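Local coordinates for protein alkaline phosphatase (PDB 7KWD) that probably hydrolyses phosphate monoesters as a homodimeric alkaline phosphatase that carries zinc and magnesium ions in its active site, at residues Pro256-His261 with Phe265-Glu270. Sequence-based numbering, arbitrary orientation.
Sequences PRLAAH and FVLQVE. With MG (magnesium ion), chain D.
Leu258, in the last part of helix 247-259, packs on the start of strand 265-271, its CA 5.8 Å from the CA of Phe265; a short loop joins the two elements, and no hydrogen bond links segments 256-261 and 265-270. The strand runs between the parallel strands 40-46 and 135-140, with the helix packed on one of its faces. Leu258 CB sits over one face of the Phe265 ring, a CH-pi contact 4.0 Å from the centroid and 27° off the ring normal, displaced toward the rim. With chi1 at 74°, Phe265 CG lies between its own backbone N and carbonyl carbon, which brings the ring against Leu258 and Ala259: CD1 abuts Leu258 O at 3.5 Å, and CE1 meets Ala259 CA at 3.8 Å. Farther along, Leu258 CD1 touches Leu267 CD1 at 3.8 Å, the two side chains crossing at about a right angle. Replacing Phe265 by an alanine would remove the ring face on which Leu258 CB rests and is likely to open a gap beside Ala259. The contact is thus mainly hydrophobic helix-on-strand packing in the alkaline phosphatase core, at the start of a strand that farther on carries Glu270, whose OE2 binds magnesium at 2.0 Å alongside Asp47 and Thr148.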
loop_
_atom_site.group_PDB
_atom_site.type_symbol
_atom_site.label_atom_id
_atom_site.label_comp_id
_atom_site.label_asym_id
_atom_site.label_seq_id
_atom_site.Cartn_x
_atom_site.Cartn_y
_atom_site.Cartn_z
ATOM N N PRO A 256 17.325 23.177 17.956
ATOM C CA PRO A 256 17.680 24.496 18.497
ATOM C C PRO A 256 18.925 25.103 17.880
ATOM O O PRO A 256 18.985 26.332 17.766
ATOM C CB PRO A 256 17.865 24.236 19.999
ATOM C CG PRO A 256 17.962 22.736 20.161
ATOM C CD PRO A 256 17.306 22.101 18.968
ATOM N N ARG A 257 19.916 24.299 17.464
ATOM C CA ARG A 257 21.106 24.868 16.836
ATOM C C ARG A 257 20.776 25.447 15.471
ATOM O O ARG A 257 21.193 26.556 15.134
ATOM C CB ARG A 257 22.186 23.804 16.685
ATOM C CG ARG A 257 22.708 23.308 18.018
ATOM C CD ARG A 257 23.654 22.110 17.855
ATOM N NE ARG A 257 24.541 21.957 19.010
ATOM C CZ ARG A 257 24.205 21.348 20.143
ATOM N NH1 ARG A 257 23.001 20.825 20.318
ATOM N NH2 ARG A 257 25.084 21.274 21.126
ATOM N N LEU A 258 20.026 24.710 14.668
ATOM C CA LEU A 258 19.668 25.220 13.350
ATOM C C LEU A 258 18.772 26.437 13.484
ATOM O O LEU A 258 18.935 27.418 12.753
ATOM C CB LEU A 258 19.001 24.108 12.536
ATOM C CG LEU A 258 19.869 22.859 12.378
ATOM C CD1 LEU A 258 19.110 21.680 11.800
ATOM C CD2 LEU A 258 21.040 23.239 11.472
ATOM N N ALA A 259 17.854 26.412 14.461
ATOM C CA ALA A 259 16.903 27.508 14.604
ATOM C C ALA A 259 17.569 28.806 15.025
ATOM O O ALA A 259 16.998 29.874 14.797
ATOM C CB ALA A 259 15.819 27.139 15.627
ATOM N N ALA A 260 18.748 28.738 15.644
ATOM C CA ALA A 260 19.422 29.942 16.122
ATOM C C ALA A 260 20.044 30.751 15.001
ATOM O O ALA A 260 20.358 31.924 15.203
ATOM C CB ALA A 260 20.518 29.553 17.104
ATOM N N HIS A 261 20.245 30.138 13.838
ATOM C CA HIS A 261 20.945 30.761 12.716
ATOM C C HIS A 261 20.112 31.868 12.092
ATOM O O HIS A 261 18.912 31.716 11.837
ATOM C CB HIS A 261 21.253 29.671 11.685
ATOM C CG HIS A 261 22.300 30.026 10.675
ATOM N ND1 HIS A 261 23.651 29.902 10.929
ATOM C CD2 HIS A 261 22.192 30.405 9.372
ATOM C CE1 HIS A 261 24.334 30.235 9.841
ATOM N NE2 HIS A 261 23.472 30.543 8.880
ATOM N N PHE A 265 17.173 27.987 8.128
ATOM C CA PHE A 265 17.788 26.667 8.055
ATOM C C PHE A 265 16.958 25.660 7.285
ATOM O O PHE A 265 15.753 25.832 7.082
ATOM C CB PHE A 265 18.032 26.121 9.477
ATOM C CG PHE A 265 16.769 25.652 10.174
ATOM C CD1 PHE A 265 16.081 26.516 11.020
ATOM C CD2 PHE A 265 16.299 24.336 10.007
ATOM C CE1 PHE A 265 14.915 26.095 11.666
ATOM C CE2 PHE A 265 15.151 23.906 10.652
ATOM C CZ PHE A 265 14.462 24.795 11.503
ATOM N N VAL A 266 17.635 24.590 6.875
ATOM C CA VAL A 266 17.016 23.395 6.313
ATOM C C VAL A 266 17.520 22.190 7.103
ATOM O O VAL A 266 18.685 22.142 7.507
ATOM C CB VAL A 266 17.318 23.238 4.808
ATOM C CG1 VAL A 266 16.759 24.445 4.037
ATOM C CG2 VAL A 266 18.814 23.069 4.547
ATOM N N LEU A 267 16.637 21.233 7.329
ATOM C CA LEU A 267 16.929 20.056 8.119
ATOM C C LEU A 267 16.307 18.868 7.420
ATOM O O LEU A 267 15.146 18.923 7.007
ATOM C CB LEU A 267 16.364 20.203 9.532
ATOM C CG LEU A 267 16.215 18.979 10.419
ATOM C CD1 LEU A 267 17.623 18.421 10.642
ATOM C CD2 LEU A 267 15.535 19.343 11.756
ATOM N N GLN A 268 17.077 17.804 7.262
ATOM C CA GLN A 268 16.524 16.506 6.929
ATOM C C GLN A 268 16.585 15.642 8.184
ATOM O O GLN A 268 17.636 15.542 8.832
ATOM C CB GLN A 268 17.282 15.829 5.789
ATOM C CG GLN A 268 16.591 14.525 5.335
ATOM C CD GLN A 268 17.453 13.614 4.470
ATOM O OE1 GLN A 268 18.041 12.655 4.955
ATOM N NE2 GLN A 268 17.481 13.883 3.168
ATOM N N VAL A 269 15.452 15.083 8.568
ATOM C CA VAL A 269 15.381 14.044 9.586
ATOM C C VAL A 269 15.005 12.774 8.868
ATOM O O VAL A 269 14.026 12.769 8.118
ATOM C CB VAL A 269 14.338 14.372 10.669
ATOM C CG1 VAL A 269 14.315 13.273 11.746
ATOM C CG2 VAL A 269 14.616 15.748 11.253
ATOM N N GLU A 270 15.756 11.696 9.105
ATOM C CA GLU A 270 15.482 10.428 8.453
ATOM C C GLU A 270 15.212 9.335 9.470
ATOM O O GLU A 270 16.062 9.046 10.328
ATOM C CB GLU A 270 16.619 9.963 7.540
ATOM C CG GLU A 270 16.060 8.898 6.550
ATOM C CD GLU A 270 17.134 8.023 5.996
ATOM O OE1 GLU A 270 18.297 8.180 6.439
ATOM O OE2 GLU A 270 16.808 7.214 5.130
HETATM MG MG MG D . 17.709 6.057 3.722
HETATM O O HOH W 1 19.629 6.797 4.244
HETATM O O HOH W 2 18.658 5.038 2.351
HETATM O O HOH W 3 17.522 4.058 4.898
#